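Local structure of AtGH3.15 acyl acid amido synthetase (Arabidopsis thaliana, 6E1Q) at residues L32-S37 with V53-F58; R209-L215 with L290-C296. The protein conjugates glutamine, and possibly cysteine, to the auxin precursor indole-3-butyric acid, and glutamine to the herbicide 2,4-DB, in an ATP-dependent reaction that releases AMP and diphosphate. One frame throughout, in Å; residues are numbered along the deposited sequence.

Interaction 1. Residues L32-S37 with V53-F58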
# COMPACT_ATOMS: atom_id res chain seq x y z
N LEU A 32 -2.25 -2.63 27.54
CA LEU A 32 -0.92 -2.31 28.07
C LEU A 32 -0.57 -3.19 29.26
O LEU A 32 0.53 -3.76 29.33
CB LEU A 32 -0.87 -0.83 28.47
CG LEU A 32 0.51 -0.40 28.95
CD1 LEU A 32 1.53 -0.71 27.87
CD2 LEU A 32 0.56 1.08 29.38
N GLU A 33 -1.50 -3.33 30.21
CA GLU A 33 -1.23 -4.18 31.36
C GLU A 33 -0.93 -5.61 30.92
O GLU A 33 -0.04 -6.26 31.47
CB GLU A 33 -2.40 -4.16 32.33
CG GLU A 33 -2.21 -5.11 33.50
CD GLU A 33 -3.31 -5.01 34.53
OE1 GLU A 33 -3.47 -3.92 35.13
OE2 GLU A 33 -4.01 -6.01 34.74
N ALA A 34 -1.66 -6.12 29.92
CA ALA A 34 -1.43 -7.49 29.48
C ALA A 34 -0.06 -7.65 28.85
O ALA A 34 0.66 -8.61 29.14
CB ALA A 34 -2.53 -7.92 28.51
N ILE A 35 0.33 -6.70 27.99
CA ILE A 35 1.63 -6.80 27.32
C ILE A 35 2.76 -6.73 28.34
O ILE A 35 3.69 -7.55 28.31
CB ILE A 35 1.78 -5.69 26.27
CG1 ILE A 35 0.88 -5.99 25.07
CG2 ILE A 35 3.26 -5.57 25.83
CD1 ILE A 35 0.81 -4.83 24.07
N LEU A 36 2.70 -5.74 29.24
CA LEU A 36 3.78 -5.56 30.20
C LEU A 36 3.85 -6.72 31.19
O LEU A 36 4.94 -7.09 31.64
CB LEU A 36 3.61 -4.24 30.95
CG LEU A 36 3.64 -2.99 30.08
CD1 LEU A 36 3.70 -1.74 30.94
CD2 LEU A 36 4.79 -3.02 29.06
N SER A 37 2.70 -7.29 31.56
CA SER A 37 2.72 -8.42 32.49
C SER A 37 3.25 -9.68 31.82
O SER A 37 4.13 -10.36 32.36
CB SER A 37 1.32 -8.67 33.06
OG SER A 37 0.74 -7.48 33.57
N VAL A 53 4.75 -3.14 35.76
CA VAL A 53 3.74 -3.26 34.71
C VAL A 53 2.83 -2.04 34.64
O VAL A 53 1.93 -2.01 33.80
CB VAL A 53 2.90 -4.54 34.88
CG1 VAL A 53 3.79 -5.77 34.87
CG2 VAL A 53 2.08 -4.48 36.19
N ASP A 54 3.04 -1.05 35.50
CA ASP A 54 2.17 0.12 35.55
C ASP A 54 2.48 1.06 34.39
O ASP A 54 3.58 1.06 33.83
CB ASP A 54 2.37 0.85 36.87
CG ASP A 54 3.74 1.48 36.97
OD1 ASP A 54 4.71 0.74 37.25
OD2 ASP A 54 3.86 2.70 36.75
N LYS A 55 1.50 1.89 34.05
CA LYS A 55 1.63 2.74 32.87
C LYS A 55 2.70 3.81 33.06
O LYS A 55 3.45 4.12 32.13
CB LYS A 55 0.30 3.39 32.52
CG LYS A 55 0.40 4.28 31.28
CD LYS A 55 -0.90 5.01 30.97
CE LYS A 55 -2.01 4.04 30.59
NZ LYS A 55 -3.06 4.76 29.82
N GLN A 56 2.80 4.38 34.27
CA GLN A 56 3.69 5.51 34.47
C GLN A 56 5.16 5.09 34.39
O GLN A 56 5.99 5.82 33.83
CB GLN A 56 3.39 6.20 35.80
CG GLN A 56 3.49 7.72 35.72
CD GLN A 56 3.01 8.29 34.39
OE1 GLN A 56 1.93 7.96 33.90
NE2 GLN A 56 3.83 9.15 33.79
N ASN A 57 5.50 3.93 34.95
CA ASN A 57 6.86 3.42 34.77
C ASN A 57 7.13 3.10 33.31
O ASN A 57 8.25 3.27 32.82
CB ASN A 57 7.08 2.19 35.65
CG ASN A 57 7.45 2.56 37.07
OD1 ASN A 57 8.34 3.37 37.29
ND2 ASN A 57 6.76 1.96 38.04
N PHE A 58 6.11 2.63 32.59
CA PHE A 58 6.24 2.40 31.15
C PHE A 58 6.63 3.69 30.44
O PHE A 58 7.63 3.74 29.72
CB PHE A 58 4.92 1.82 30.62
CG PHE A 58 4.85 1.68 29.12
CD1 PHE A 58 5.30 0.53 28.50
CD2 PHE A 58 4.26 2.67 28.35
CE1 PHE A 58 5.20 0.39 27.13
CE2 PHE A 58 4.16 2.53 26.98
CZ PHE A 58 4.61 1.38 26.37

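Interaction 2. Residues R209-L215 with L290-C296. With CFA ((2,4-dichlorophenoxy)acetic acid), chain C.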
# COMPACT_ATOMS: atom_id res chain seq x y z
N ARG A 209 -15.61 -15.29 -13.54
CA ARG A 209 -16.09 -13.91 -13.49
C ARG A 209 -17.53 -13.80 -12.98
O ARG A 209 -17.92 -12.77 -12.40
CB ARG A 209 -15.96 -13.26 -14.88
CG ARG A 209 -16.87 -13.88 -15.95
CD ARG A 209 -16.53 -13.35 -17.32
NE ARG A 209 -16.93 -11.95 -17.54
CZ ARG A 209 -17.98 -11.58 -18.27
NH1 ARG A 209 -18.75 -12.48 -18.85
NH2 ARG A 209 -18.25 -10.29 -18.43
N ASP A 210 -18.33 -14.84 -13.16
CA ASP A 210 -19.71 -14.75 -12.70
C ASP A 210 -19.84 -14.96 -11.20
O ASP A 210 -20.92 -14.73 -10.66
CB ASP A 210 -20.58 -15.76 -13.45
CG ASP A 210 -22.07 -15.44 -13.35
OD1 ASP A 210 -22.51 -14.42 -13.92
OD2 ASP A 210 -22.78 -16.20 -12.66
N ASN A 211 -18.76 -15.34 -10.51
CA ASN A 211 -18.78 -15.62 -9.07
C ASN A 211 -18.03 -14.59 -8.26
O ASN A 211 -17.84 -14.79 -7.04
CB ASN A 211 -18.20 -17.01 -8.80
CG ASN A 211 -19.01 -18.09 -9.42
OD1 ASN A 211 -20.24 -18.04 -9.39
ND2 ASN A 211 -18.35 -19.08 -10.03
N VAL A 212 -17.59 -13.51 -8.88
CA VAL A 212 -16.68 -12.54 -8.28
C VAL A 212 -17.50 -11.34 -7.80
O VAL A 212 -18.18 -10.69 -8.60
CB VAL A 212 -15.58 -12.12 -9.27
CG1 VAL A 212 -14.75 -10.94 -8.74
CG2 VAL A 212 -14.69 -13.30 -9.57
N ALA A 213 -17.42 -11.06 -6.50
CA ALA A 213 -18.14 -9.93 -5.92
C ALA A 213 -17.23 -8.77 -5.56
O ALA A 213 -17.74 -7.70 -5.22
CB ALA A 213 -18.92 -10.38 -4.67
N ARG A 214 -15.92 -8.93 -5.66
CA ARG A 214 -15.02 -7.85 -5.27
C ARG A 214 -13.68 -8.11 -5.91
O ARG A 214 -13.26 -9.26 -6.05
CB ARG A 214 -14.90 -7.76 -3.74
CG ARG A 214 -13.60 -7.19 -3.19
CD ARG A 214 -13.71 -6.95 -1.67
NE ARG A 214 -13.18 -8.08 -0.91
CZ ARG A 214 -12.99 -8.09 0.41
NH1 ARG A 214 -13.28 -7.02 1.13
NH2 ARG A 214 -12.51 -9.17 0.99
N LEU A 215 -13.02 -7.02 -6.30
CA LEU A 215 -11.65 -7.06 -6.80
C LEU A 215 -10.74 -6.47 -5.73
O LEU A 215 -11.07 -5.44 -5.13
CB LEU A 215 -11.51 -6.27 -8.09
CG LEU A 215 -12.48 -6.58 -9.25
CD1 LEU A 215 -12.25 -5.60 -10.38
CD2 LEU A 215 -12.33 -8.03 -9.74
N LEU A 290 -15.48 -6.72 -17.29
CA LEU A 290 -14.95 -8.07 -17.14
C LEU A 290 -15.52 -8.77 -15.91
O LEU A 290 -15.76 -9.99 -15.93
CB LEU A 290 -13.42 -8.02 -17.06
CG LEU A 290 -12.74 -7.66 -18.38
CD1 LEU A 290 -11.24 -7.74 -18.23
CD2 LEU A 290 -13.19 -8.59 -19.51
N TRP A 291 -15.76 -8.03 -14.82
CA TRP A 291 -16.32 -8.58 -13.60
C TRP A 291 -17.60 -7.81 -13.27
O TRP A 291 -17.64 -6.99 -12.34
CB TRP A 291 -15.27 -8.57 -12.49
CG TRP A 291 -14.18 -9.56 -12.81
CD1 TRP A 291 -14.26 -10.93 -12.70
CD2 TRP A 291 -12.88 -9.27 -13.36
NE1 TRP A 291 -13.09 -11.50 -13.14
CE2 TRP A 291 -12.23 -10.52 -13.55
CE3 TRP A 291 -12.20 -8.10 -13.72
CZ2 TRP A 291 -10.93 -10.61 -14.06
CZ3 TRP A 291 -10.91 -8.20 -14.23
CH2 TRP A 291 -10.29 -9.44 -14.40
N PRO A 292 -18.69 -8.07 -14.01
CA PRO A 292 -19.91 -7.25 -13.88
C PRO A 292 -20.68 -7.48 -12.59
O PRO A 292 -21.56 -6.67 -12.27
CB PRO A 292 -20.74 -7.66 -15.10
CG PRO A 292 -20.30 -9.07 -15.37
CD PRO A 292 -18.81 -9.08 -15.08
N LYS A 293 -20.38 -8.53 -11.84
CA LYS A 293 -20.98 -8.71 -10.53
C LYS A 293 -20.10 -8.19 -9.39
O LYS A 293 -20.50 -8.30 -8.22
CB LYS A 293 -21.33 -10.18 -10.31
CG LYS A 293 -22.45 -10.63 -11.24
CD LYS A 293 -22.62 -12.14 -11.22
CE LYS A 293 -23.99 -12.55 -11.76
NZ LYS A 293 -24.45 -13.78 -11.06
N ALA A 294 -18.94 -7.62 -9.68
CA ALA A 294 -18.12 -7.07 -8.61
C ALA A 294 -18.82 -5.86 -8.00
O ALA A 294 -19.47 -5.08 -8.71
CB ALA A 294 -16.72 -6.69 -9.10
N LYS A 295 -18.67 -5.70 -6.69
CA LYS A 295 -19.34 -4.63 -5.96
C LYS A 295 -18.39 -3.55 -5.48
O LYS A 295 -18.85 -2.47 -5.11
CB LYS A 295 -20.10 -5.22 -4.76
CG LYS A 295 -21.17 -6.23 -5.15
CD LYS A 295 -22.15 -5.61 -6.13
CE LYS A 295 -23.19 -6.62 -6.61
NZ LYS A 295 -23.92 -6.09 -7.79
N CYS A 296 -17.09 -3.79 -5.48
CA CYS A 296 -16.14 -2.75 -5.09
C CYS A 296 -14.75 -3.20 -5.49
O CYS A 296 -14.52 -4.37 -5.82
CB CYS A 296 -16.21 -2.46 -3.58
SG CYS A 296 -15.59 -3.82 -2.59
C1 CFA C . -9.64 -7.89 -0.45
C2 CFA C . -9.12 -7.33 0.87
C1' CFA C . -6.90 -6.81 0.16
C2' CFA C . -5.90 -5.89 -0.11
C3' CFA C . -4.69 -6.33 -0.60
C4' CFA C . -4.49 -7.67 -0.81
C5' CFA C . -5.47 -8.60 -0.54
CL3 CFA C . -6.10 -4.14 0.14
C6' CFA C . -6.67 -8.16 -0.05
O1 CFA C . -10.18 -9.03 -0.48
O2 CFA C . -9.50 -7.22 -1.50
O1' CFA C . -8.13 -6.36 0.65
CL4 CFA C . -2.93 -8.20 -1.44
O HOH W 1 -18.10 -10.11 -11.38

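Interaction 1. Residues L32-S37 with V53-F58
A helix whose first turn is closed by an N-cap side chain can be set against a neighbour by its leading residues, and the N-terminal domain of this GH3 enzyme offers an example: helix 55-61 begins beside helix 24-38, and the contact is almost wholly apolar. Val53, in the loop just ahead, comes nearest, its CA 5.1 Å from that of Leu36. Its CB lies 4.0 Å from Leu36 CB, and its CG1 reaches Ser37 CA at 3.7 Å. Asp54 points away from helix 24-38 and serves its own helix as N-cap: its OD2 accepts from Asn57 N at 2.7 Å, while its OD1 takes Asn57 ND2 at 2.5 Å. Lys55 contributes its aliphatic part, CG packing on Leu32 CD2 at 3.7 Å, whereas its ammonium end goes to a salt bridge with Asp29, about a turn before Leu32 on helix 24-38. Phe58, a turn into the new helix, is buried against Leu32 and Leu36, which are themselves one turn apart; Thr396 of strand 390-396 also touches its side chain. Leu36 CD2 approaches Phe58 CD1 at 3.6 Å, and Leu32 makes a CH-pi contact, its CD1 3.9 Å from the Phe58 ring centroid and 11° off the ring normal.

Interaction 2. Residues R209-L215 with L290-C296
Two main-chain bonds fix the register here: Lys295 N gives to Ala213 O at 2.7 Å, and Leu215 N to Cys296 O at 3.1 Å. Together they lead strand 212-217 alongside the approach to strand 297-298. At the other end, Arg209 NE donates to Leu290 O at 2.8 Å, so a side chain ties the carbonyl at the end of helix 286-290. A salt bridge joins Lys293 NZ to Asp210 OD2 at 3.3 Å, its hydrogen bond weak. Between these anchors the backbones are bridged by water: water 1 donates to Arg209 O (2.9 Å) and Val212 O (2.8 Å) and accepts from Lys293 N (2.8 Å). That nitrogen belongs to the type I turn from Trp291 to Ala294, closed by Ala294 N to Trp291 O at 3.0 Å, which redirects the chain from helix to strand. Packing fills the rest. Trp291, whose NE1 bonds to Gly205 O, meets Arg209 CB (3.6 Å) and Val212 CB (3.9 Å) with its CD1, and Leu215 CD2 with its CD2 at 3.9 Å; Leu215 CG also rests 4.2 Å from Ala294 CB. Strand 140-143 flanks strand 212-217 on its other side, and Ser141 holds Arg214 NE. Arg214 NH2 lies 2.8 Å from carboxylate O1 of the bound (2,4-dichlorophenoxy)acetic acid. Neighbouring parallel strands, one of them carrying a ligand-binding residue, are characteristic of an alpha/beta sheet, here the core of the N-terminal domain of the adenylating ANL clan.

Contacts in one domain can lie near a ligand or far from it. Interaction 1 closes along the chain before interaction 2 opens; their centres are about 47 Å apart and their nearest atoms about 27 Å, so neither touches the other. The helical pair 32-37 and 53-58 is peripheral, its centre about 32 Å from the centre of the chain and away from the known sites, resting on the large mixed sheet through strands 356-361 and 390-396. Segment 209-215 runs into strand 212-217 and segment 290-296 leads into strand 297-298, neighbours in the parallel part of that same sheet. They reach the pocket through Arg214, whose side chain is about 5 Å from that of Phe325, which binds ATP and substrate, and about 4 Å from a second bound (2,4-dichlorophenoxy)acetic acid.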